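Local coordinates for protein S-adenosylmethionine:2-demethylmenaquinone methyltransferase (Geobacillus kaustophilus, PDB 2PCN) that is an alpha/beta protein of the RraA-like family, built round a mixed beta-sheet and found as an assembly of three chains, at residues G92-S97 against V107-T112; L45-L50 against D74-I79; A70-R75 against A98-M103; V60-G65 against L129-V134; G32-V37 against A140-D145. All coordinates share one frame; numbering follows the deposited sequence.

Contact 1. Residues G92-S97 against V107-T112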
# COMPACT_ATOMS: atom_id res chain seq x y z
N GLY A 92 4.63 1.16 14.90
CA GLY A 92 5.82 1.91 14.57
C GLY A 92 6.42 1.34 13.30
O GLY A 92 5.74 0.60 12.58
N CYS A 93 7.69 1.64 13.02
CA CYS A 93 8.32 1.16 11.80
C CYS A 93 9.38 0.07 11.97
O CYS A 93 9.85 -0.20 13.08
CB CYS A 93 8.97 2.33 11.05
SG CYS A 93 7.81 3.60 10.50
N ILE A 94 9.74 -0.55 10.86
CA ILE A 94 10.77 -1.58 10.85
C ILE A 94 11.71 -1.24 9.69
O ILE A 94 11.46 -0.30 8.94
CB ILE A 94 10.19 -2.99 10.58
CG1 ILE A 94 9.63 -3.06 9.15
CG2 ILE A 94 9.10 -3.30 11.59
CD1 ILE A 94 9.32 -4.48 8.70
N ARG A 95 12.80 -1.99 9.58
CA ARG A 95 13.73 -1.82 8.47
C ARG A 95 14.17 -3.22 8.06
O ARG A 95 13.77 -4.20 8.69
CB ARG A 95 14.91 -0.93 8.87
CG ARG A 95 15.85 -1.48 9.93
CD ARG A 95 16.95 -0.45 10.18
NE ARG A 95 18.11 -1.00 10.87
CZ ARG A 95 19.26 -0.36 11.03
NH1 ARG A 95 19.41 0.87 10.54
NH2 ARG A 95 20.27 -0.95 11.65
N ASP A 96 14.99 -3.32 7.02
CA ASP A 96 15.43 -4.60 6.48
C ASP A 96 14.18 -5.37 6.04
O ASP A 96 14.12 -6.60 6.16
CB ASP A 96 16.19 -5.43 7.53
CG ASP A 96 17.44 -4.73 8.03
OD1 ASP A 96 18.17 -4.13 7.22
OD2 ASP A 96 17.70 -4.80 9.25
N SER A 97 13.19 -4.64 5.53
CA SER A 97 11.94 -5.25 5.09
C SER A 97 12.16 -6.27 3.98
O SER A 97 11.44 -7.26 3.89
CB SER A 97 10.95 -4.17 4.62
OG SER A 97 11.44 -3.45 3.50
N VAL A 107 5.20 -10.34 10.61
CA VAL A 107 5.68 -9.02 11.00
C VAL A 107 4.75 -7.96 10.41
O VAL A 107 4.67 -7.81 9.20
CB VAL A 107 7.11 -8.73 10.50
CG1 VAL A 107 7.52 -7.31 10.92
CG2 VAL A 107 8.10 -9.74 11.07
N MET A 108 4.06 -7.24 11.29
CA MET A 108 3.16 -6.17 10.87
C MET A 108 3.63 -4.87 11.49
O MET A 108 4.00 -4.84 12.67
CB MET A 108 1.72 -6.45 11.31
CG MET A 108 1.07 -7.65 10.65
SD MET A 108 -0.65 -7.80 11.16
CE MET A 108 -1.41 -8.38 9.65
N ALA A 109 3.63 -3.81 10.70
CA ALA A 109 4.07 -2.49 11.16
C ALA A 109 3.37 -1.44 10.31
O ALA A 109 2.72 -1.78 9.32
CB ALA A 109 5.58 -2.38 11.02
N ILE A 110 3.49 -0.17 10.67
CA ILE A 110 2.82 0.86 9.88
C ILE A 110 3.69 1.45 8.78
O ILE A 110 3.21 2.25 7.97
CB ILE A 110 2.30 2.01 10.77
CG1 ILE A 110 3.46 2.74 11.45
CG2 ILE A 110 1.33 1.45 11.81
CD1 ILE A 110 3.06 4.02 12.15
N GLY A 111 4.96 1.06 8.74
CA GLY A 111 5.84 1.57 7.71
C GLY A 111 7.28 1.16 7.90
O GLY A 111 7.60 0.39 8.80
N THR A 112 8.15 1.66 7.03
CA THR A 112 9.57 1.36 7.11
C THR A 112 10.35 2.65 7.33
O THR A 112 9.90 3.73 6.95
CB THR A 112 10.09 0.70 5.81
OG1 THR A 112 9.89 1.59 4.70
CG2 THR A 112 9.36 -0.62 5.55
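Ile94 lies against Val107, Ala109 and Gly111, its two branches parting at CB. CB itself rests against Leu72 O of the other neighbouring strand. From there CG2, anti to its own carbonyl carbon, comes to 3.7 Å from CB of Ala109. CG1 stands between the backbone N and the carbonyl carbon (chi1 67°) and grazes Gly111 O. The chain then ends in CD1, which meets CG1 of Val107 at 4.0 Å, the two side chains passing at a slant, with Ile100 also touching this end.

The backbones pair in parallel. Ile94 N gives its hydrogen to Gly111 O (3.1 Å, 154° at the hydrogen), and Ile110 N does the same for Gly92 O at 3.1 Å. Both chains turn a corner here, at Gly92 and at Ile110: strands 87-90 and 106-109 are neighbours in the large mixed sheet, and past the corners 93-94 and 111-112 run on side by side in a small parallel sheet completed by 70-72.

Where Gly111 lacks a side chain, SG of Cys93 comes to 3.6 Å from its carbonyl carbon. Further on, CA of Thr112 makes a CA-H...O contact of 3.1 Å to Ile94 O. CG2 of Thr112 packs on CB of Ser97, while the hydroxyls of both residues bond to Asp147 of a second subunit.

Contact 2. Residues L45-L50 against D74-I79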
# COMPACT_ATOMS: atom_id res chain seq x y z
N LEU A 45 14.47 -2.95 24.82
CA LEU A 45 13.51 -3.83 25.46
C LEU A 45 12.81 -4.73 24.44
O LEU A 45 12.31 -5.79 24.79
CB LEU A 45 12.49 -3.02 26.25
CG LEU A 45 13.13 -2.33 27.46
CD1 LEU A 45 12.10 -1.47 28.17
CD2 LEU A 45 13.68 -3.40 28.41
N VAL A 46 12.77 -4.30 23.19
CA VAL A 46 12.16 -5.12 22.14
C VAL A 46 13.09 -6.31 21.97
O VAL A 46 12.64 -7.46 21.89
CB VAL A 46 12.05 -4.36 20.80
CG1 VAL A 46 11.49 -5.28 19.73
CG2 VAL A 46 11.16 -3.14 20.96
N ARG A 47 14.39 -6.04 21.92
CA ARG A 47 15.36 -7.12 21.77
C ARG A 47 15.34 -8.08 22.95
O ARG A 47 15.30 -9.29 22.77
CB ARG A 47 16.78 -6.55 21.60
CG ARG A 47 17.84 -7.64 21.60
CD ARG A 47 19.12 -7.18 20.92
NE ARG A 47 20.00 -8.32 20.68
CZ ARG A 47 20.92 -8.37 19.71
NH1 ARG A 47 21.06 -7.34 18.88
NH2 ARG A 47 21.67 -9.45 19.57
N GLU A 48 15.35 -7.54 24.16
CA GLU A 48 15.35 -8.40 25.34
C GLU A 48 14.11 -9.28 25.39
O GLU A 48 14.18 -10.45 25.80
CB GLU A 48 15.45 -7.55 26.61
CG GLU A 48 16.62 -6.58 26.58
CD GLU A 48 16.99 -6.06 27.95
OE1 GLU A 48 16.07 -5.69 28.72
OE2 GLU A 48 18.20 -6.00 28.26
N ALA A 49 12.97 -8.74 24.96
CA ALA A 49 11.73 -9.50 24.94
C ALA A 49 11.85 -10.65 23.95
O ALA A 49 11.53 -11.80 24.27
CB ALA A 49 10.56 -8.59 24.55
N LEU A 50 12.32 -10.35 22.74
CA LEU A 50 12.47 -11.38 21.71
C LEU A 50 13.43 -12.48 22.13
O LEU A 50 13.31 -13.62 21.67
CB LEU A 50 12.97 -10.75 20.41
CG LEU A 50 11.99 -9.83 19.68
CD1 LEU A 50 12.68 -9.20 18.48
CD2 LEU A 50 10.76 -10.62 19.26
N ASP A 74 16.46 -7.09 10.61
CA ASP A 74 16.66 -8.51 10.34
C ASP A 74 17.33 -9.28 11.48
O ASP A 74 17.04 -10.46 11.67
CB ASP A 74 17.44 -8.70 9.03
CG ASP A 74 18.89 -8.31 9.14
OD1 ASP A 74 19.18 -7.24 9.70
OD2 ASP A 74 19.75 -9.07 8.64
N ARG A 75 18.20 -8.63 12.24
CA ARG A 75 18.86 -9.32 13.35
C ARG A 75 17.82 -9.77 14.37
O ARG A 75 17.82 -10.93 14.81
CB ARG A 75 19.87 -8.41 14.04
CG ARG A 75 21.09 -8.06 13.21
CD ARG A 75 22.01 -7.16 14.01
NE ARG A 75 21.31 -5.96 14.46
CZ ARG A 75 21.54 -5.36 15.62
NH1 ARG A 75 22.46 -5.83 16.45
NH2 ARG A 75 20.85 -4.27 15.95
N LEU A 76 16.95 -8.86 14.77
CA LEU A 76 15.91 -9.18 15.74
C LEU A 76 14.88 -10.14 15.17
O LEU A 76 14.37 -11.00 15.89
CB LEU A 76 15.23 -7.90 16.25
CG LEU A 76 15.93 -7.25 17.45
CD1 LEU A 76 17.40 -7.04 17.17
CD2 LEU A 76 15.25 -5.92 17.78
N ALA A 77 14.56 -10.00 13.89
CA ALA A 77 13.59 -10.90 13.27
C ALA A 77 14.20 -12.31 13.26
O ALA A 77 13.50 -13.30 13.44
CB ALA A 77 13.29 -10.45 11.84
N GLN A 78 15.51 -12.37 13.06
CA GLN A 78 16.22 -13.64 13.05
C GLN A 78 16.10 -14.31 14.42
O GLN A 78 15.89 -15.52 14.51
CB GLN A 78 17.69 -13.39 12.71
CG GLN A 78 18.53 -14.64 12.58
CD GLN A 78 19.93 -14.32 12.09
OE1 GLN A 78 20.70 -13.65 12.77
NE2 GLN A 78 20.26 -14.79 10.89
N ILE A 79 16.23 -13.52 15.48
CA ILE A 79 16.11 -14.06 16.83
C ILE A 79 14.71 -14.64 16.98
O ILE A 79 14.53 -15.73 17.53
CB ILE A 79 16.32 -12.95 17.90
CG1 ILE A 79 17.75 -12.43 17.84
CG2 ILE A 79 16.01 -13.51 19.29
CD1 ILE A 79 18.01 -11.26 18.77
O HOH W 1 23.91 -8.71 17.69
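Arg47 and Leu50 of one helix pack on Leu76 and Ile79 of another, two neighbouring helices of successive beta-alpha-beta crossovers. Helix 44-52 links the adjacent parallel strands 30-38 and 58-62, and helix 74-82 lies on the way from 58-62 to its next parallel neighbour, 87-90. The two therefore run nearly in step, the short segments 9.8 Å apart at the axes and inclined by 23°.

In the apolar first shell, CD1 of Leu50 touches CB of Leu76 at 3.6 Å, the two leucines crossing at about a right angle. CD1 lies equally close to the carbonyl oxygen of Leu76. CG2 of Ile79 in turn sits 3.6 Å from Leu50 O, and Val46 makes a looser touch through CG1 on CD2 of Leu76. Behind this layer Val46 and Leu50 rest on Leu59 of strand 58-62.

Toward the outer side lies Arg47. With CG anti to the backbone N (chi1 173°) and the chain extended as far as NE, it runs across both Leu76 and Ile79. CD1 of Ile79 covers one face of its guanidinium, 4.0 Å from NE, and a salt bridge from NE to Glu51 holds the group from its own helix. Arg75, whose side chain lies about 4 Å from a bound acetate ion, brings NH1 to the guanidinium's edge, 3.2 Å from NH1 of Arg47. The repulsion expected between these like charges is probably eased by the water that accepts from NH2 of Arg47 at 3.0 Å and, weakly, from NH1 of Arg75.

Contact 3. Residues A70-R75 against A98-M103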
# COMPACT_ATOMS: atom_id res chain seq x y z
N ALA A 70 13.32 2.82 13.11
CA ALA A 70 12.83 1.46 12.98
C ALA A 70 12.98 0.81 14.36
O ALA A 70 13.92 1.13 15.09
CB ALA A 70 13.65 0.70 11.95
N LEU A 71 12.07 -0.08 14.73
CA LEU A 71 12.16 -0.73 16.03
C LEU A 71 12.57 -2.20 15.89
O LEU A 71 12.89 -2.87 16.88
CB LEU A 71 10.82 -0.63 16.77
CG LEU A 71 10.39 0.78 17.18
CD1 LEU A 71 9.00 0.74 17.79
CD2 LEU A 71 11.39 1.35 18.19
N LEU A 72 12.56 -2.69 14.66
CA LEU A 72 12.94 -4.07 14.41
C LEU A 72 13.60 -4.20 13.04
O LEU A 72 13.15 -3.58 12.06
CB LEU A 72 11.70 -4.98 14.49
CG LEU A 72 11.91 -6.47 14.23
CD1 LEU A 72 11.30 -7.29 15.36
CD2 LEU A 72 11.29 -6.84 12.90
N GLY A 73 14.67 -4.99 13.00
CA GLY A 73 15.40 -5.22 11.77
C GLY A 73 15.61 -6.71 11.56
O GLY A 73 15.03 -7.52 12.28
N ASP A 74 16.46 -7.09 10.61
CA ASP A 74 16.66 -8.51 10.34
C ASP A 74 17.33 -9.28 11.48
O ASP A 74 17.04 -10.46 11.67
CB ASP A 74 17.44 -8.70 9.03
CG ASP A 74 18.89 -8.31 9.14
OD1 ASP A 74 19.18 -7.24 9.70
OD2 ASP A 74 19.75 -9.07 8.64
N ARG A 75 18.20 -8.63 12.24
CA ARG A 75 18.86 -9.32 13.35
C ARG A 75 17.82 -9.77 14.37
O ARG A 75 17.82 -10.93 14.81
CB ARG A 75 19.87 -8.41 14.04
CG ARG A 75 21.09 -8.06 13.21
CD ARG A 75 22.01 -7.16 14.01
NE ARG A 75 21.31 -5.96 14.46
CZ ARG A 75 21.54 -5.36 15.62
NH1 ARG A 75 22.46 -5.83 16.45
NH2 ARG A 75 20.85 -4.27 15.95
N ALA A 98 13.17 -6.04 3.14
CA ALA A 98 13.45 -6.98 2.07
C ALA A 98 13.83 -8.33 2.66
O ALA A 98 13.30 -9.37 2.25
CB ALA A 98 14.59 -6.45 1.20
N GLU A 99 14.73 -8.31 3.63
CA GLU A 99 15.21 -9.53 4.29
C GLU A 99 14.12 -10.21 5.13
O GLU A 99 14.02 -11.44 5.15
CB GLU A 99 16.41 -9.20 5.18
CG GLU A 99 17.66 -8.72 4.43
CD GLU A 99 17.54 -7.28 3.92
OE1 GLU A 99 16.52 -6.62 4.21
OE2 GLU A 99 18.48 -6.81 3.25
N ILE A 100 13.32 -9.41 5.82
CA ILE A 100 12.26 -9.94 6.67
C ILE A 100 11.17 -10.62 5.84
O ILE A 100 10.54 -11.57 6.28
CB ILE A 100 11.67 -8.81 7.54
CG1 ILE A 100 12.69 -8.44 8.63
CG2 ILE A 100 10.32 -9.23 8.14
CD1 ILE A 100 12.39 -7.15 9.37
N GLY A 101 10.96 -10.13 4.62
CA GLY A 101 9.95 -10.72 3.76
C GLY A 101 10.26 -12.17 3.41
O GLY A 101 9.37 -12.91 2.98
N ALA A 102 11.51 -12.57 3.59
CA ALA A 102 11.95 -13.93 3.28
C ALA A 102 11.96 -14.86 4.50
O ALA A 102 12.31 -16.04 4.39
CB ALA A 102 13.34 -13.90 2.64
N MET A 103 11.57 -14.33 5.65
CA MET A 103 11.56 -15.12 6.88
C MET A 103 10.19 -15.69 7.23
O MET A 103 9.17 -15.02 7.06
CB MET A 103 12.08 -14.26 8.04
CG MET A 103 13.53 -13.82 7.86
SD MET A 103 14.15 -12.83 9.24
CE MET A 103 15.05 -11.58 8.37
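The flat peptide that joins Gly73 to Asp74 carries the tip of Ile100 on one face: CD1 stands almost straight above the carbonyl carbon of Gly73, 3.9 Å away. The N-H of the same peptide, on Asp74, bonds to OD2 of Asp96. The two carboxylates nearby, those of Asp74 and Glu99, stay apart, with OD2 of the first 6.0 Å from OE2 of the second. Their residues meet lower down, CB of Asp74 lying 4.0 Å from CB of Glu99. The charge of Glu99 is turned to Lys2 of a second subunit, which forms a salt bridge with OE2.

The contact lies where two neighbouring strands of the small parallel sheet run out into helices. Strand 70-72 passes through Gly73, at the N-cap position, into helix 74-82; strand 93-94 leads to the short helix 97-100. The first turn of helix 74-82 thus packs on Glu99, Ile100 and the turn that follows, and a bound acetate ion lies about 4 Å from Gly73.

Ile100 is the apolar link. Its CG1 is anti to its own carbonyl carbon (chi1 -72°), and beyond it CD1 also touches CD2 of Leu72 at 3.7 Å, the two side chains meeting at a slant. After Ile100 the chain folds back in a type I turn, closed by Met103 N to Ile100 O at 3.0 Å. Met103 then bends at its thioether (chi3 -138°), which leaves CE 3.8 Å from CB of Asp74, while the sulphur packs on Ala77 one helical turn further on.

Contact 4. Residues V60-G65 against L129-V134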
# COMPACT_ATOMS: atom_id res chain seq x y z
N VAL A 60 3.85 -7.76 20.85
CA VAL A 60 3.15 -6.56 20.42
C VAL A 60 3.94 -5.39 20.98
O VAL A 60 4.14 -5.28 22.20
CB VAL A 60 1.70 -6.52 20.97
CG1 VAL A 60 1.00 -5.26 20.48
CG2 VAL A 60 0.95 -7.75 20.50
N VAL A 61 4.41 -4.52 20.09
CA VAL A 61 5.21 -3.36 20.49
C VAL A 61 4.53 -2.03 20.17
O VAL A 61 4.22 -1.74 19.02
CB VAL A 61 6.58 -3.39 19.78
CG1 VAL A 61 7.38 -2.15 20.15
CG2 VAL A 61 7.33 -4.65 20.15
N ASP A 62 4.29 -1.22 21.20
CA ASP A 62 3.69 0.08 20.97
C ASP A 62 4.82 1.10 20.89
O ASP A 62 5.39 1.50 21.91
CB ASP A 62 2.73 0.47 22.10
CG ASP A 62 2.06 1.81 21.85
OD1 ASP A 62 2.32 2.40 20.78
OD2 ASP A 62 1.29 2.27 22.71
N GLY A 63 5.14 1.51 19.67
CA GLY A 63 6.20 2.48 19.46
C GLY A 63 5.62 3.87 19.23
O GLY A 63 6.29 4.76 18.70
N LYS A 64 4.37 4.05 19.63
CA LYS A 64 3.68 5.33 19.49
C LYS A 64 3.47 5.74 18.04
O LYS A 64 3.16 6.90 17.76
CB LYS A 64 4.47 6.42 20.23
CG LYS A 64 4.79 6.06 21.67
CD LYS A 64 3.53 5.73 22.45
CE LYS A 64 3.84 5.18 23.83
NZ LYS A 64 4.59 3.89 23.77
N GLY A 65 3.64 4.80 17.12
CA GLY A 65 3.45 5.10 15.72
C GLY A 65 4.52 6.01 15.13
O GLY A 65 4.34 6.59 14.06
N LEU A 129 -0.97 -2.13 26.80
CA LEU A 129 -0.77 -1.18 25.72
C LEU A 129 -2.12 -0.67 25.25
O LEU A 129 -3.14 -1.36 25.38
CB LEU A 129 -0.04 -1.84 24.55
CG LEU A 129 1.26 -2.59 24.88
CD1 LEU A 129 1.76 -3.27 23.62
CD2 LEU A 129 2.30 -1.64 25.44
N GLU A 130 -2.13 0.54 24.70
CA GLU A 130 -3.36 1.13 24.20
C GLU A 130 -3.14 1.88 22.89
O GLU A 130 -2.64 3.00 22.88
CB GLU A 130 -3.95 2.09 25.24
CG GLU A 130 -4.52 1.40 26.46
CD GLU A 130 -4.99 2.38 27.51
OE1 GLU A 130 -5.79 3.28 27.17
OE2 GLU A 130 -4.58 2.25 28.69
N PHE A 131 -3.52 1.25 21.78
CA PHE A 131 -3.41 1.86 20.46
C PHE A 131 -4.30 1.13 19.47
O PHE A 131 -4.69 -0.01 19.70
CB PHE A 131 -1.95 1.86 19.96
CG PHE A 131 -1.41 0.49 19.67
CD1 PHE A 131 -0.72 -0.23 20.65
CD2 PHE A 131 -1.58 -0.09 18.41
CE1 PHE A 131 -0.19 -1.49 20.37
CE2 PHE A 131 -1.06 -1.35 18.13
CZ PHE A 131 -0.37 -2.06 19.11
N GLY A 132 -4.62 1.80 18.37
CA GLY A 132 -5.47 1.20 17.35
C GLY A 132 -6.86 0.89 17.87
O GLY A 132 -7.55 0.04 17.32
N GLY A 133 -7.26 1.59 18.93
CA GLY A 133 -8.57 1.38 19.51
C GLY A 133 -8.67 0.06 20.25
O GLY A 133 -9.76 -0.43 20.52
N VAL A 134 -7.52 -0.51 20.59
CA VAL A 134 -7.49 -1.79 21.29
C VAL A 134 -6.64 -1.75 22.56
O VAL A 134 -5.64 -1.04 22.63
CB VAL A 134 -6.93 -2.91 20.35
CG1 VAL A 134 -6.67 -4.20 21.13
CG2 VAL A 134 -7.92 -3.18 19.23
O HOH W 2 0.37 1.96 25.04
O HOH W 3 0.04 4.55 21.75
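A beta-hairpin with a type I' turn, Phe131 to Val134, lays Leu129 and Phe131 over Val60 and Asp62 at the end of strand 58-62. Gly132 and Gly133 take the two positive-phi positions of the turn. The short strands 60-62 and 129-131 cross at 69°, and no backbone bond joins them directly.

CG1 of Val60 comes in at the edge of the Phe131 ring, near its plane and 3.7 Å from CZ. The same methyl meets CD1 of Leu129 at 3.8 Å, the two residues sliding past each other in opposite directions. CD1 of Leu129 also lies 3.4 Å from Val60 O. The other leucine branch, CD2, packs on CB of Asp62. Asp62 lies alongside the ring, CG 3.7 Å from CD1 of Phe131, with carboxylate and ring inclined to each other by 44°. The ring also stacks with Trp136 of the hairpin's second strand and with His91.

With CG anti to its backbone N (chi1 -178°), Asp62 reaches forward to the hairpin while OD1 closes an Asx turn, accepting from Lys64 N at 2.9 Å from above the carboxylate plane. OD2 receives two waters. One accepts from Glu130 N at 2.9 Å, and the other, 2.8 Å from OD2, donates to Glu130 O, a long bond of 3.3 Å. Lys64 NZ makes a long ion pair with OD2 and a salt bridge to Asp38.

The carboxylate therefore divides its work: OD1 shapes its own loop, and OD2 is linked through water to N and O of Glu130, a polar joint beside the apolar one.

Contact 5. Residues G32-V37 against A140-D145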
# COMPACT_ATOMS: atom_id res chain seq x y z
N GLY A 32 -1.18 -16.14 18.48
CA GLY A 32 -0.58 -16.70 19.68
C GLY A 32 -0.72 -15.76 20.87
O GLY A 32 -1.24 -14.65 20.74
N PRO A 33 -0.25 -16.18 22.06
CA PRO A 33 -0.33 -15.38 23.28
C PRO A 33 0.49 -14.10 23.14
O PRO A 33 1.60 -14.11 22.61
CB PRO A 33 0.23 -16.32 24.34
CG PRO A 33 1.25 -17.10 23.58
CD PRO A 33 0.53 -17.41 22.28
N ILE A 34 -0.07 -13.01 23.64
CA ILE A 34 0.56 -11.70 23.58
C ILE A 34 1.58 -11.42 24.68
O ILE A 34 1.37 -11.76 25.85
CB ILE A 34 -0.51 -10.58 23.66
CG1 ILE A 34 -1.35 -10.56 22.38
CG2 ILE A 34 0.14 -9.24 23.92
CD1 ILE A 34 -2.48 -9.55 22.43
N ALA A 35 2.69 -10.81 24.28
CA ALA A 35 3.75 -10.38 25.18
C ALA A 35 3.83 -8.91 24.78
O ALA A 35 3.79 -8.60 23.58
CB ALA A 35 5.06 -11.08 24.86
N THR A 36 3.92 -8.00 25.75
CA THR A 36 3.94 -6.57 25.43
C THR A 36 5.22 -5.81 25.73
O THR A 36 5.98 -6.14 26.64
CB THR A 36 2.80 -5.82 26.15
OG1 THR A 36 3.03 -5.87 27.57
CG2 THR A 36 1.45 -6.44 25.84
N VAL A 37 5.44 -4.76 24.94
CA VAL A 37 6.58 -3.87 25.10
C VAL A 37 6.09 -2.47 24.75
O VAL A 37 5.49 -2.26 23.70
CB VAL A 37 7.75 -4.22 24.16
CG1 VAL A 37 8.91 -3.27 24.40
CG2 VAL A 37 8.19 -5.66 24.38
N ALA A 140 -3.13 -12.15 26.79
CA ALA A 140 -4.27 -12.16 25.88
C ALA A 140 -3.80 -12.86 24.60
O ALA A 140 -2.61 -13.12 24.44
CB ALA A 140 -4.71 -10.73 25.57
N TYR A 141 -4.74 -13.17 23.71
CA TYR A 141 -4.40 -13.85 22.46
C TYR A 141 -4.70 -12.98 21.25
O TYR A 141 -5.76 -12.36 21.15
CB TYR A 141 -5.19 -15.16 22.35
CG TYR A 141 -4.50 -16.35 22.97
CD1 TYR A 141 -3.63 -17.15 22.22
CD2 TYR A 141 -4.68 -16.66 24.32
CE1 TYR A 141 -2.97 -18.23 22.79
CE2 TYR A 141 -4.03 -17.75 24.90
CZ TYR A 141 -3.18 -18.53 24.13
OH TYR A 141 -2.53 -19.60 24.70
N VAL A 142 -3.76 -12.93 20.31
CA VAL A 142 -3.94 -12.13 19.11
C VAL A 142 -3.92 -13.00 17.85
O VAL A 142 -3.14 -13.94 17.74
CB VAL A 142 -2.86 -11.03 19.00
CG1 VAL A 142 -1.47 -11.66 18.91
CG2 VAL A 142 -3.13 -10.15 17.79
N TYR A 143 -4.81 -12.69 16.92
CA TYR A 143 -4.91 -13.43 15.66
C TYR A 143 -4.76 -12.41 14.55
O TYR A 143 -5.45 -11.38 14.53
CB TYR A 143 -6.27 -14.11 15.56
CG TYR A 143 -6.56 -15.06 16.71
CD1 TYR A 143 -6.13 -16.38 16.66
CD2 TYR A 143 -7.22 -14.62 17.85
CE1 TYR A 143 -6.37 -17.25 17.73
CE2 TYR A 143 -7.46 -15.47 18.92
CZ TYR A 143 -7.03 -16.79 18.85
OH TYR A 143 -7.27 -17.64 19.91
N ALA A 144 -3.85 -12.67 13.62
CA ALA A 144 -3.63 -11.75 12.52
C ALA A 144 -3.58 -12.44 11.17
O ALA A 144 -3.15 -13.59 11.06
CB ALA A 144 -2.35 -10.96 12.75
N ASP A 145 -4.03 -11.73 10.15
CA ASP A 145 -3.98 -12.24 8.79
C ASP A 145 -4.17 -11.10 7.80
O ASP A 145 -4.16 -9.93 8.19
CB ASP A 145 -5.01 -13.37 8.56
CG ASP A 145 -6.45 -12.88 8.57
OD1 ASP A 145 -6.68 -11.66 8.66
OD2 ASP A 145 -7.35 -13.74 8.47
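Pro33 lies over the face of the Tyr141 ring, and Ile34 crosses Val142 at about a right angle, so each side of this strand pair has its own packing. In the first pair CB of Pro33 is 4.3 Å from the ring centroid and 22° off the normal, a CH-pi contact, while CA sits over the same ring nearer its rim. The proline ring slants across the tyrosine, with CD 3.6 Å from CE1. The Tyr141 ring also comes close to the backbone just before the proline, CD1 lying 3.5 Å from the carbonyl carbon of Gly32.

On the other side Ile34 has CG1 anti to its carbonyl carbon (chi1 -69°), which takes it to 3.6 Å from CG1 of Val142. Its tip, CD1, then reaches CB of Ala140. Val60 of strand 58-62 and Val151 of strand 148-152 pack on Ile34 as well, and Val142 rests on Val58 and Val149.

Between the two layers the backbones are tightly bonded. Gly32 and Val142 form an antiparallel hydrogen-bonded pair: Gly32 N gives to Val142 O at 3.0 Å, and Val142 N answers to Gly32 O in a nearly straight bond. Pro33 and Tyr141 follow as the non-hydrogen-bonded pair, a position that asks no N-H of the proline towards Tyr141. Ile34 N then donates to Ala140 O at 2.7 Å. Past this point the strands diverge, their axes inclined by 112°. Strand 30-38 thus pairs antiparallel with 141-145 and parallel with 58-62, a junction characteristic of a mixed beta-sheet.

In the fold
From the N terminus, strand 30-38 opens contact 5, the longest loop, which closes only at 140-145 and encloses all the others. Contact 2 opens next, on helix 44-52, and closes on helix 74-82. Contact 4 begins before that closure, at 60-65, and ends at 129-134, so the two cross. Within contact 4, contact 3 starts at 70-75, on residues where contact 2 is ending, and crosses contact 1, which spans 92-97 to 107-112. Contact 1 leads from the mixed sheet into the small parallel one, contact 3 joins the helices after two of its strands, contact 2 pairs the crossover helices, contact 4 lays the late hairpin on the mixed sheet, and contact 5 pairs two of that sheet's strands.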